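Local coordinates for metallophosphoesterase (PDB 3RQZ), which probably acts as a zinc-dependent phosphatase of the calcineurin-like metallophosphoesterase superfamily, with two zinc ions bound in its active site, at residues 57-69 with 114-126. Sequence-based numbering, arbitrary orientation.
Sequences PNISVIGNHDWAC and TVVHGSPRHPIWE
The backbones of 57-69 and 114-126 approach most closely where Gly63 passes His117 and Asn64 passes Ile124, each CA pair 5.4 Å apart. Segment 57-69 carries the GNHD signature of calcineurin-like metallophosphoesterases, Gly63-Asn64-His65-Asp66, and meets the loop after strand 113-116, part of the second sheet of the two-sheet fold. Further back the sheets pack through aliphatic groups: CG2 of Ile59 sits 3.8 Å from CG1 of Val115. Gly63 CA lies over the centre of the His117 imidazole, 3.6 Å from its centroid and 14° off the normal, a CH-pi contact. The ring reaches this place because CG is anti to the backbone N (chi1 179°), and its ND1 hydrogen bond to Leu35 O fixes its rotation beside the zinc ligands Asp11 and Asp37. With His117 cut back to an alanine, Gly63 would probably lose the face it rests on and Leu35 O its imidazole partner. A water bridges the backbones, accepting from His117 N and able to donate to Ile62 O, each 2.8 Å away. Ile124 CG2 touches CA and CB of Asn64, 3.6 Å from each, and also lies over one face of the Trp125 indole. At the solvent side, Trp125 CZ2 comes within 4.2 Å of Trp67 CD1, the side chains crossing at about a right angle. Gly63, the N-cap of helix 64-69, gives its N-H to Asp66 OD2 at 2.7 Å, on the anti side and tilted out of the carboxylate plane.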
loop_
_atom_site.group_PDB
_atom_site.type_symbol
_atom_site.label_atom_id
_atom_site.label_comp_id
_atom_site.label_asym_id
_atom_site.label_seq_id
_atom_site.Cartn_x
_atom_site.Cartn_y
_atom_site.Cartn_z
ATOM N N PRO A 57 14.504 -3.212 0.760
ATOM C CA PRO A 57 15.519 -3.336 -0.312
ATOM C C PRO A 57 15.174 -4.368 -1.411
ATOM O O PRO A 57 15.750 -4.311 -2.491
ATOM C CB PRO A 57 16.787 -3.770 0.446
ATOM C CG PRO A 57 16.242 -4.535 1.735
ATOM C CD PRO A 57 15.022 -3.665 2.076
ATOM N N ASN A 58 14.265 -5.299 -1.149
ATOM C CA ASN A 58 13.989 -6.356 -2.134
ATOM C C ASN A 58 12.729 -6.130 -2.947
ATOM O O ASN A 58 12.735 -6.387 -4.154
ATOM C CB ASN A 58 13.927 -7.742 -1.445
ATOM C CG ASN A 58 15.233 -8.119 -0.796
ATOM O OD1 ASN A 58 16.290 -8.123 -1.444
ATOM N ND2 ASN A 58 15.182 -8.442 0.493
ATOM N N ILE A 59 11.646 -5.688 -2.300
ATOM C CA ILE A 59 10.366 -5.498 -2.980
ATOM C C ILE A 59 9.840 -4.109 -2.624
ATOM O O ILE A 59 9.494 -3.846 -1.479
ATOM C CB ILE A 59 9.307 -6.594 -2.612
ATOM C CG1 ILE A 59 9.787 -8.007 -2.978
ATOM C CG2 ILE A 59 7.930 -6.315 -3.316
ATOM C CD1 ILE A 59 9.639 -8.322 -4.428
ATOM N N SER A 60 9.826 -3.213 -3.601
ATOM C CA SER A 60 9.306 -1.860 -3.416
ATOM C C SER A 60 8.857 -1.407 -4.802
ATOM O O SER A 60 9.690 -1.118 -5.670
ATOM C CB SER A 60 10.409 -0.919 -2.890
ATOM O OG SER A 60 9.909 0.408 -2.664
ATOM N N VAL A 61 7.545 -1.393 -5.039
ATOM C CA VAL A 61 7.055 -1.092 -6.357
ATOM C C VAL A 61 6.381 0.303 -6.328
ATOM O O VAL A 61 6.001 0.789 -5.271
ATOM C CB VAL A 61 6.110 -2.245 -6.920
ATOM C CG1 VAL A 61 6.895 -3.594 -7.055
ATOM C CG2 VAL A 61 4.873 -2.441 -6.055
ATOM N N ILE A 62 6.302 0.958 -7.482
ATOM C CA ILE A 62 5.836 2.327 -7.560
ATOM C C ILE A 62 4.308 2.291 -7.540
ATOM O O ILE A 62 3.698 1.339 -8.070
ATOM C CB ILE A 62 6.378 3.014 -8.852
ATOM C CG1 ILE A 62 6.030 4.485 -8.875
ATOM C CG2 ILE A 62 5.834 2.370 -10.157
ATOM C CD1 ILE A 62 7.221 5.357 -8.947
ATOM N N GLY A 63 3.696 3.285 -6.884
ATOM C CA GLY A 63 2.235 3.492 -6.949
ATOM C C GLY A 63 1.877 4.648 -7.877
ATOM O O GLY A 63 2.774 5.370 -8.360
ATOM N N ASN A 64 0.580 4.839 -8.147
ATOM C CA ASN A 64 0.168 5.928 -9.052
ATOM C C ASN A 64 0.487 7.319 -8.476
ATOM O O ASN A 64 0.856 8.260 -9.218
ATOM C CB ASN A 64 -1.329 5.798 -9.429
ATOM C CG ASN A 64 -2.242 5.681 -8.200
ATOM O OD1 ASN A 64 -2.066 4.792 -7.368
ATOM N ND2 ASN A 64 -3.243 6.556 -8.115
ATOM N N HIS A 65 0.343 7.476 -7.167
ATOM C CA HIS A 65 0.712 8.788 -6.549
ATOM C C HIS A 65 2.211 9.095 -6.599
ATOM O O HIS A 65 2.595 10.244 -6.862
ATOM C CB HIS A 65 0.151 8.920 -5.125
ATOM C CG HIS A 65 -1.322 9.111 -5.117
ATOM N ND1 HIS A 65 -1.906 10.351 -4.973
ATOM C CD2 HIS A 65 -2.334 8.226 -5.313
ATOM C CE1 HIS A 65 -3.220 10.223 -5.052
ATOM N NE2 HIS A 65 -3.507 8.945 -5.254
ATOM N N ASP A 66 3.051 8.085 -6.342
ATOM C CA ASP A 66 4.505 8.237 -6.514
ATOM C C ASP A 66 4.822 8.656 -7.952
ATOM O O ASP A 66 5.617 9.574 -8.169
ATOM C CB ASP A 66 5.290 6.933 -6.174
ATOM C CG ASP A 66 4.794 6.238 -4.915
ATOM O OD1 ASP A 66 4.588 6.953 -3.887
ATOM O OD2 ASP A 66 4.607 4.980 -4.947
ATOM N N TRP A 67 4.218 7.970 -8.932
ATOM C CA TRP A 67 4.478 8.220 -10.358
ATOM C C TRP A 67 4.034 9.635 -10.772
ATOM O O TRP A 67 4.710 10.320 -11.538
ATOM C CB TRP A 67 3.754 7.129 -11.189
ATOM C CG TRP A 67 3.926 7.189 -12.698
ATOM C CD1 TRP A 67 2.918 7.354 -13.637
ATOM C CD2 TRP A 67 5.151 7.050 -13.450
ATOM N NE1 TRP A 67 3.454 7.359 -14.908
ATOM C CE2 TRP A 67 4.811 7.152 -14.827
ATOM C CE3 TRP A 67 6.494 6.848 -13.097
ATOM C CZ2 TRP A 67 5.773 7.081 -15.851
ATOM C CZ3 TRP A 67 7.467 6.791 -14.134
ATOM C CH2 TRP A 67 7.089 6.892 -15.486
ATOM N N ALA A 68 2.890 10.062 -10.253
ATOM C CA ALA A 68 2.394 11.439 -10.478
ATOM C C ALA A 68 3.359 12.496 -9.940
ATOM O O ALA A 68 3.604 13.522 -10.592
ATOM C CB ALA A 68 1.041 11.622 -9.808
ATOM N N CYS A 69 3.906 12.242 -8.756
ATOM C CA CYS A 69 4.652 13.262 -8.024
ATOM C C CYS A 69 6.092 13.382 -8.475
ATOM O O CYS A 69 6.818 14.262 -8.045
ATOM C CB CYS A 69 4.524 13.051 -6.518
ATOM S SG CYS A 69 2.812 13.349 -5.977
ATOM N N THR A 114 4.162 -12.433 -7.211
ATOM C CA THR A 114 4.198 -11.293 -8.094
ATOM C C THR A 114 3.667 -10.162 -7.240
ATOM O O THR A 114 2.723 -10.379 -6.433
ATOM C CB THR A 114 3.283 -11.516 -9.324
ATOM O OG1 THR A 114 3.778 -12.639 -10.077
ATOM C CG2 THR A 114 3.238 -10.255 -10.202
ATOM N N VAL A 115 4.275 -8.970 -7.368
ATOM C CA VAL A 115 3.860 -7.816 -6.555
ATOM C C VAL A 115 3.714 -6.581 -7.460
ATOM O O VAL A 115 4.641 -6.256 -8.235
ATOM C CB VAL A 115 4.894 -7.495 -5.446
ATOM C CG1 VAL A 115 4.411 -6.218 -4.632
ATOM C CG2 VAL A 115 5.117 -8.719 -4.527
ATOM N N VAL A 116 2.542 -5.946 -7.394
ATOM C CA VAL A 116 2.214 -4.736 -8.147
ATOM C C VAL A 116 1.380 -3.824 -7.237
ATOM O O VAL A 116 0.841 -4.241 -6.200
ATOM C CB VAL A 116 1.363 -5.033 -9.429
ATOM C CG1 VAL A 116 2.203 -5.781 -10.506
ATOM C CG2 VAL A 116 0.086 -5.868 -9.065
ATOM N N HIS A 117 1.271 -2.562 -7.624
ATOM C CA HIS A 117 0.473 -1.657 -6.856
ATOM C C HIS A 117 -1.019 -1.886 -7.098
ATOM O O HIS A 117 -1.818 -1.852 -6.170
ATOM C CB HIS A 117 0.815 -0.213 -7.240
ATOM C CG HIS A 117 0.001 0.789 -6.492
ATOM N ND1 HIS A 117 0.141 0.971 -5.135
ATOM C CD2 HIS A 117 -0.973 1.646 -6.896
ATOM C CE1 HIS A 117 -0.714 1.899 -4.731
ATOM N NE2 HIS A 117 -1.396 2.329 -5.783
ATOM N N GLY A 118 -1.390 -2.050 -8.354
ATOM C CA GLY A 118 -2.807 -2.085 -8.737
ATOM C C GLY A 118 -3.220 -3.477 -9.187
ATOM O O GLY A 118 -3.878 -4.215 -8.452
ATOM N N SER A 119 -2.827 -3.868 -10.389
ATOM C CA SER A 119 -3.208 -5.184 -10.846
ATOM C C SER A 119 -2.155 -5.754 -11.788
ATOM O O SER A 119 -1.389 -4.991 -12.402
ATOM C CB SER A 119 -4.570 -5.136 -11.545
ATOM O OG SER A 119 -4.373 -4.845 -12.917
ATOM N N PRO A 120 -2.086 -7.093 -11.915
ATOM C CA PRO A 120 -1.058 -7.561 -12.857
ATOM C C PRO A 120 -1.358 -7.254 -14.336
ATOM O O PRO A 120 -0.426 -7.253 -15.171
ATOM C CB PRO A 120 -0.958 -9.069 -12.560
ATOM C CG PRO A 120 -2.172 -9.409 -11.811
ATOM C CD PRO A 120 -2.562 -8.185 -11.044
ATOM N N ARG A 121 -2.612 -6.943 -14.679
ATOM C CA ARG A 121 -2.887 -6.420 -16.029
ATOM C C ARG A 121 -2.369 -5.004 -16.216
ATOM O O ARG A 121 -1.788 -4.672 -17.271
ATOM C CB ARG A 121 -4.389 -6.422 -16.370
ATOM C CG ARG A 121 -5.020 -7.773 -16.446
ATOM C CD ARG A 121 -6.267 -7.719 -17.306
ATOM N NE ARG A 121 -7.263 -6.833 -16.714
ATOM C CZ ARG A 121 -8.466 -6.639 -17.226
ATOM N NH1 ARG A 121 -9.307 -5.799 -16.634
ATOM N NH2 ARG A 121 -8.824 -7.296 -18.325
ATOM N N HIS A 122 -2.615 -4.161 -15.208
ATOM C CA HIS A 122 -2.263 -2.738 -15.252
ATOM C C HIS A 122 -1.638 -2.317 -13.943
ATOM O O HIS A 122 -2.325 -1.780 -13.081
ATOM C CB HIS A 122 -3.528 -1.912 -15.537
ATOM C CG HIS A 122 -4.264 -2.374 -16.755
ATOM N ND1 HIS A 122 -3.791 -2.149 -18.027
ATOM C CD2 HIS A 122 -5.418 -3.076 -16.901
ATOM C CE1 HIS A 122 -4.632 -2.669 -18.908
ATOM N NE2 HIS A 122 -5.627 -3.237 -18.250
ATOM N N PRO A 123 -0.321 -2.553 -13.792
ATOM C CA PRO A 123 0.359 -2.477 -12.504
ATOM C C PRO A 123 0.099 -1.220 -11.678
ATOM O O PRO A 123 -0.095 -1.315 -10.456
ATOM C CB PRO A 123 1.843 -2.601 -12.891
ATOM C CG PRO A 123 1.842 -3.422 -14.101
ATOM C CD PRO A 123 0.545 -3.174 -14.817
ATOM N N ILE A 124 0.109 -0.055 -12.325
ATOM C CA ILE A 124 0.015 1.227 -11.602
ATOM C C ILE A 124 -1.433 1.606 -11.304
ATOM O O ILE A 124 -1.728 2.314 -10.331
ATOM C CB ILE A 124 0.664 2.384 -12.459
ATOM C CG1 ILE A 124 2.156 2.134 -12.654
ATOM C CG2 ILE A 124 0.479 3.730 -11.832
ATOM C CD1 ILE A 124 2.780 1.495 -11.474
ATOM N N TRP A 125 -2.335 1.146 -12.153
ATOM C CA TRP A 125 -3.623 1.842 -12.288
ATOM C C TRP A 125 -4.878 1.098 -11.891
ATOM O O TRP A 125 -5.847 1.727 -11.420
ATOM C CB TRP A 125 -3.791 2.269 -13.742
ATOM C CG TRP A 125 -2.769 3.195 -14.223
ATOM C CD1 TRP A 125 -1.823 2.943 -15.184
ATOM C CD2 TRP A 125 -2.580 4.565 -13.816
ATOM N NE1 TRP A 125 -1.051 4.073 -15.393
ATOM C CE2 TRP A 125 -1.504 5.084 -14.581
ATOM C CE3 TRP A 125 -3.230 5.405 -12.896
ATOM C CZ2 TRP A 125 -1.048 6.407 -14.446
ATOM C CZ3 TRP A 125 -2.776 6.716 -12.760
ATOM C CH2 TRP A 125 -1.687 7.203 -13.537
ATOM N N GLU A 126 -4.908 -0.214 -12.098
ATOM C CA GLU A 126 -6.203 -0.934 -12.031
ATOM C C GLU A 126 -6.530 -1.371 -10.609
ATOM O O GLU A 126 -5.689 -1.949 -9.942
ATOM C CB GLU A 126 -6.209 -2.152 -12.967
ATOM C CG GLU A 126 -7.531 -2.969 -12.958
ATOM C CD GLU A 126 -7.572 -4.054 -14.026
ATOM O OE1 GLU A 126 -6.733 -4.978 -14.016
ATOM O OE2 GLU A 126 -8.471 -3.983 -14.892
HETATM O O HOH W 1 3.061 -1.127 -9.259
#